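Long-range contact in peroxisomal acyl-CoA oxidase 1A (Solanum lycopersicum, PDB 2FON), which probably catalyses the FAD-dependent oxidation of acyl-CoA, the first step of peroxisomal fatty-acid beta-oxidation: residues L313-Y325 against V623-L637. Numbering follows the deposited sequence.
Sequences LAMSRAVCIATRY and VDAFNYTDHYLGSIL
C320 and V623 bring the two backbones to 5.3 Å between their CA atoms, where helix 297-328 of the C-alpha1 domain is crossed by a segment that leaves helix 619-624, makes a type I turn from D624 to N627 and forms the short helix 630-633. This buried contact packs the C-alpha1 domain of the acyl-CoA oxidase fold against its C-terminal helical region. L633 enters knob-into-hole among R317, C320, I321 and R324, its CD2 3.7 Å from C320 SG. Next to it, the R317 chain bends at chi3 (90°) and lays its guanidinium flat on the Y632 ring in a cation-pi stack, CZ of R317 lying 3.9 Å from the ring centroid. From there R317 NH2 donates to Y632 O at 2.8 Å, a clearly bent bond, 133° at the hydrogen, and also forms a salt bridge with D113. With R317 cut back to an alanine, the Y632 ring would lose the group stacked on it, and Y632 O and D113 would probably be left without this donor and counter-charge. Further back, R317 CG rests over the face of Y628, while S316 CB sits above the centre of the F626 ring, whose opposite face is covered by V623 CA. R324 is extended from CG to NE, and its NH2 reaches D624 OD1 at 3.0 Å in a salt bridge; the oxygen lies in the guanidinium plane and is met on its anti side, while R30 holds the other carboxylate oxygen. C320 SG lies over one face of that guanidinium. Toward the FAD pocket, where Y325 adjoins the FAD-binding R329, L637 CD1 stands over the centre of the Y325 ring, and L637 CD2 touches Y325 CE1 at 3.7 Å.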
loop_
_atom_site.group_PDB
_atom_site.type_symbol
_atom_site.label_atom_id
_atom_site.label_comp_id
_atom_site.label_asym_id
_atom_site.label_seq_id
_atom_site.Cartn_x
_atom_site.Cartn_y
_atom_site.Cartn_z
ATOM N N LEU B 313 -15.525 -2.355 8.234
ATOM C CA LEU B 313 -15.455 -1.082 8.915
ATOM C C LEU B 313 -14.341 -0.199 8.303
ATOM O O LEU B 313 -14.632 0.845 7.738
ATOM C CB LEU B 313 -15.408 -1.244 10.444
ATOM C CG LEU B 313 -15.038 -0.019 11.286
ATOM C CD1 LEU B 313 -16.195 0.897 11.437
ATOM C CD2 LEU B 313 -14.402 -0.388 12.675
ATOM N N ALA B 314 -13.086 -0.614 8.350
ATOM C CA ALA B 314 -12.025 0.109 7.607
ATOM C C ALA B 314 -12.370 0.429 6.086
ATOM O O ALA B 314 -12.198 1.542 5.634
ATOM C CB ALA B 314 -10.680 -0.640 7.739
ATOM N N MET B 315 -12.854 -0.512 5.293
ATOM C CA MET B 315 -13.122 -0.157 3.934
ATOM C C MET B 315 -14.125 1.026 3.901
ATOM O O MET B 315 -13.940 2.006 3.158
ATOM C CB MET B 315 -13.670 -1.362 3.195
ATOM C CG MET B 315 -14.012 -1.145 1.753
ATOM S SD MET B 315 -12.466 -1.099 0.833
ATOM C CE MET B 315 -12.234 -2.800 0.309
ATOM N N SER B 316 -15.191 0.936 4.700
ATOM C CA SER B 316 -16.179 1.979 4.737
ATOM C C SER B 316 -15.522 3.295 5.188
ATOM O O SER B 316 -15.768 4.320 4.548
ATOM C CB SER B 316 -17.367 1.600 5.639
ATOM O OG SER B 316 -17.148 1.946 7.016
ATOM N N ARG B 317 -14.701 3.313 6.250
ATOM C CA ARG B 317 -14.057 4.608 6.576
ATOM C C ARG B 317 -13.244 5.211 5.388
ATOM O O ARG B 317 -13.313 6.389 5.115
ATOM C CB ARG B 317 -13.192 4.548 7.827
ATOM C CG ARG B 317 -13.931 4.369 9.113
ATOM C CD ARG B 317 -13.005 3.842 10.217
ATOM N NE ARG B 317 -12.403 4.966 10.908
ATOM C CZ ARG B 317 -11.523 4.904 11.911
ATOM N NH1 ARG B 317 -11.093 3.761 12.379
ATOM N NH2 ARG B 317 -11.078 6.022 12.467
ATOM N N ALA B 318 -12.489 4.393 4.660
ATOM C CA ALA B 318 -11.610 4.935 3.636
ATOM C C ALA B 318 -12.457 5.436 2.448
ATOM O O ALA B 318 -12.221 6.532 1.908
ATOM C CB ALA B 318 -10.664 3.932 3.223
ATOM N N VAL B 319 -13.460 4.638 2.090
ATOM C CA VAL B 319 -14.360 4.937 1.012
ATOM C C VAL B 319 -15.130 6.212 1.330
ATOM O O VAL B 319 -15.379 7.056 0.476
ATOM C CB VAL B 319 -15.299 3.725 0.768
ATOM C CG1 VAL B 319 -16.315 4.055 -0.114
ATOM C CG2 VAL B 319 -14.535 2.643 0.122
ATOM N N CYS B 320 -15.503 6.372 2.574
ATOM C CA CYS B 320 -16.192 7.571 2.932
ATOM C C CYS B 320 -15.281 8.795 2.742
ATOM O O CYS B 320 -15.699 9.765 2.184
ATOM C CB CYS B 320 -16.705 7.484 4.367
ATOM S SG CYS B 320 -17.555 8.980 4.862
ATOM N N ILE B 321 -14.036 8.771 3.180
ATOM C CA ILE B 321 -13.166 9.896 2.869
ATOM C C ILE B 321 -12.901 10.146 1.368
ATOM O O ILE B 321 -13.163 11.249 0.908
ATOM C CB ILE B 321 -11.903 9.814 3.597
ATOM C CG1 ILE B 321 -12.204 9.826 5.081
ATOM C CG2 ILE B 321 -11.011 10.927 3.171
ATOM C CD1 ILE B 321 -11.277 8.934 5.839
ATOM N N ALA B 322 -12.438 9.165 0.592
ATOM C CA ALA B 322 -12.199 9.416 -0.840
ATOM C C ALA B 322 -13.452 9.899 -1.616
ATOM O O ALA B 322 -13.350 10.683 -2.577
ATOM C CB ALA B 322 -11.636 8.204 -1.499
ATOM N N THR B 323 -14.626 9.435 -1.191
ATOM C CA THR B 323 -15.834 9.763 -1.886
ATOM C C THR B 323 -16.179 11.237 -1.647
ATOM O O THR B 323 -16.304 12.017 -2.608
ATOM C CB THR B 323 -16.995 8.814 -1.502
ATOM O OG1 THR B 323 -16.694 7.511 -2.016
ATOM C CG2 THR B 323 -18.341 9.290 -2.081
ATOM N N ARG B 324 -16.289 11.636 -0.383
ATOM C CA ARG B 324 -16.552 13.032 -0.087
ATOM C C ARG B 324 -15.470 13.881 -0.705
ATOM O O ARG B 324 -15.779 14.844 -1.411
ATOM C CB ARG B 324 -16.650 13.268 1.406
ATOM C CG ARG B 324 -17.849 12.594 2.060
ATOM C CD ARG B 324 -17.996 13.053 3.503
ATOM N NE ARG B 324 -19.221 12.501 4.083
ATOM C CZ ARG B 324 -19.387 12.247 5.382
ATOM N NH1 ARG B 324 -18.379 12.485 6.229
ATOM N NH2 ARG B 324 -20.561 11.750 5.827
ATOM N N TYR B 325 -14.194 13.535 -0.496
ATOM C CA TYR B 325 -13.172 14.327 -1.178
ATOM C C TYR B 325 -13.376 14.375 -2.714
ATOM O O TYR B 325 -13.250 15.457 -3.291
ATOM C CB TYR B 325 -11.782 13.881 -0.872
ATOM C CG TYR B 325 -10.715 14.772 -1.473
ATOM C CD1 TYR B 325 -10.493 16.081 -0.972
ATOM C CD2 TYR B 325 -9.916 14.323 -2.537
ATOM C CE1 TYR B 325 -9.523 16.914 -1.495
ATOM C CE2 TYR B 325 -8.923 15.156 -3.095
ATOM C CZ TYR B 325 -8.738 16.451 -2.555
ATOM O OH TYR B 325 -7.730 17.262 -3.057
ATOM N N VAL B 623 -22.447 6.890 1.392
ATOM C CA VAL B 623 -21.380 6.854 2.408
ATOM C C VAL B 623 -21.819 7.689 3.639
ATOM O O VAL B 623 -21.381 7.436 4.779
ATOM C CB VAL B 623 -20.015 7.270 1.848
ATOM C CG1 VAL B 623 -19.613 6.326 0.710
ATOM C CG2 VAL B 623 -20.061 8.738 1.314
ATOM N N ASP B 624 -22.722 8.639 3.403
ATOM C CA ASP B 624 -23.463 9.231 4.477
ATOM C C ASP B 624 -24.173 8.140 5.276
ATOM O O ASP B 624 -24.478 8.401 6.456
ATOM C CB ASP B 624 -24.487 10.284 3.975
ATOM C CG ASP B 624 -23.827 11.603 3.437
ATOM O OD1 ASP B 624 -22.627 11.919 3.673
ATOM O OD2 ASP B 624 -24.534 12.345 2.745
ATOM N N ALA B 625 -24.417 6.943 4.690
ATOM C CA ALA B 625 -25.253 5.891 5.380
ATOM C C ALA B 625 -24.499 5.161 6.494
ATOM O O ALA B 625 -25.083 4.531 7.370
ATOM C CB ALA B 625 -25.793 4.888 4.406
ATOM N N PHE B 626 -23.175 5.240 6.441
ATOM C CA PHE B 626 -22.305 4.632 7.467
ATOM C C PHE B 626 -22.435 5.375 8.814
ATOM O O PHE B 626 -21.976 4.904 9.872
ATOM C CB PHE B 626 -20.837 4.719 6.997
ATOM C CG PHE B 626 -20.562 4.112 5.638
ATOM C CD1 PHE B 626 -21.249 3.014 5.180
ATOM C CD2 PHE B 626 -19.541 4.591 4.864
ATOM C CE1 PHE B 626 -20.919 2.449 3.949
ATOM C CE2 PHE B 626 -19.207 4.004 3.636
ATOM C CZ PHE B 626 -19.884 2.954 3.191
ATOM N N ASN B 627 -22.986 6.579 8.748
ATOM C CA ASN B 627 -23.253 7.362 9.956
ATOM C C ASN B 627 -22.055 7.794 10.879
ATOM O O ASN B 627 -22.228 8.008 12.078
ATOM C CB ASN B 627 -24.328 6.650 10.764
ATOM C CG ASN B 627 -24.992 7.558 11.721
ATOM O OD1 ASN B 627 -25.408 8.666 11.371
ATOM N ND2 ASN B 627 -25.082 7.119 12.957
ATOM N N TYR B 628 -20.875 8.000 10.286
ATOM C CA TYR B 628 -19.672 8.343 11.047
ATOM C C TYR B 628 -19.581 9.780 11.400
ATOM O O TYR B 628 -19.893 10.662 10.573
ATOM C CB TYR B 628 -18.456 8.086 10.234
ATOM C CG TYR B 628 -18.268 6.667 9.927
ATOM C CD1 TYR B 628 -17.935 6.277 8.630
ATOM C CD2 TYR B 628 -18.380 5.715 10.920
ATOM C CE1 TYR B 628 -17.721 4.946 8.332
ATOM C CE2 TYR B 628 -18.194 4.372 10.635
ATOM C CZ TYR B 628 -17.872 3.982 9.330
ATOM O OH TYR B 628 -17.683 2.659 8.999
ATOM N N THR B 629 -19.108 10.032 12.602
ATOM C CA THR B 629 -18.882 11.390 13.003
ATOM C C THR B 629 -17.532 11.841 12.457
ATOM O O THR B 629 -16.669 11.047 12.124
ATOM C CB THR B 629 -18.803 11.504 14.522
ATOM O OG1 THR B 629 -17.596 10.830 14.990
ATOM C CG2 THR B 629 -20.059 10.966 15.196
ATOM N N ASP B 630 -17.337 13.147 12.402
ATOM C CA ASP B 630 -16.050 13.728 12.107
ATOM C C ASP B 630 -14.970 13.287 13.126
ATOM O O ASP B 630 -13.835 13.046 12.751
ATOM C CB ASP B 630 -16.195 15.248 12.046
ATOM C CG ASP B 630 -16.789 15.715 10.720
ATOM O OD1 ASP B 630 -17.135 14.867 9.854
ATOM O OD2 ASP B 630 -16.943 16.940 10.522
ATOM N N HIS B 631 -15.323 13.172 14.396
ATOM C CA HIS B 631 -14.390 12.745 15.356
ATOM C C HIS B 631 -13.860 11.349 14.937
ATOM O O HIS B 631 -12.654 11.073 14.988
ATOM C CB HIS B 631 -15.056 12.690 16.708
ATOM C CG HIS B 631 -14.196 12.102 17.767
ATOM N ND1 HIS B 631 -14.079 10.739 17.959
ATOM C CD2 HIS B 631 -13.405 12.686 18.699
ATOM C CE1 HIS B 631 -13.246 10.512 18.965
ATOM N NE2 HIS B 631 -12.819 11.673 19.426
ATOM N N TYR B 632 -14.755 10.482 14.481
ATOM C CA TYR B 632 -14.381 9.123 14.271
ATOM C C TYR B 632 -13.621 9.048 13.014
ATOM O O TYR B 632 -12.604 8.356 12.937
ATOM C CB TYR B 632 -15.574 8.223 14.215
ATOM C CG TYR B 632 -15.217 6.767 14.059
ATOM C CD1 TYR B 632 -14.290 6.136 14.909
ATOM C CD2 TYR B 632 -15.775 6.016 13.038
ATOM C CE1 TYR B 632 -13.976 4.839 14.751
ATOM C CE2 TYR B 632 -15.435 4.711 12.871
ATOM C CZ TYR B 632 -14.540 4.143 13.704
ATOM O OH TYR B 632 -14.285 2.827 13.498
ATOM N N LEU B 633 -14.067 9.780 12.018
ATOM C CA LEU B 633 -13.382 9.797 10.746
ATOM C C LEU B 633 -11.981 10.474 10.717
ATOM O O LEU B 633 -11.115 10.015 9.950
ATOM C CB LEU B 633 -14.310 10.390 9.722
ATOM C CG LEU B 633 -14.438 9.627 8.405
ATOM C CD1 LEU B 633 -14.488 8.070 8.530
ATOM C CD2 LEU B 633 -15.698 10.151 7.809
ATOM N N GLY B 634 -11.773 11.527 11.548
ATOM C CA GLY B 634 -10.554 12.390 11.639
ATOM C C GLY B 634 -9.846 12.679 10.312
ATOM O O GLY B 634 -8.643 12.406 10.163
ATOM N N SER B 635 -10.616 13.136 9.325
ATOM C CA SER B 635 -10.148 13.421 7.990
ATOM C C SER B 635 -10.564 14.848 7.642
ATOM O O SER B 635 -11.759 15.202 7.600
ATOM C CB SER B 635 -10.866 12.509 6.966
ATOM O OG SER B 635 -10.366 12.647 5.606
ATOM N N ILE B 636 -9.602 15.679 7.322
ATOM C CA ILE B 636 -10.019 16.951 6.870
ATOM C C ILE B 636 -10.624 16.734 5.496
ATOM O O ILE B 636 -11.656 17.368 5.171
ATOM C CB ILE B 636 -8.888 17.931 6.954
ATOM C CG1 ILE B 636 -8.573 18.181 8.441
ATOM C CG2 ILE B 636 -9.225 19.205 6.185
ATOM C CD1 ILE B 636 -7.389 18.949 8.660
ATOM N N LEU B 637 -10.124 15.756 4.733
ATOM C CA LEU B 637 -10.666 15.601 3.375
ATOM C C LEU B 637 -12.079 15.033 3.370
ATOM O O LEU B 637 -12.790 15.162 2.382
ATOM C CB LEU B 637 -9.744 14.827 2.401
ATOM C CG LEU B 637 -8.285 15.279 2.320
ATOM C CD1 LEU B 637 -7.423 14.432 1.356
ATOM C CD2 LEU B 637 -8.259 16.753 1.951
#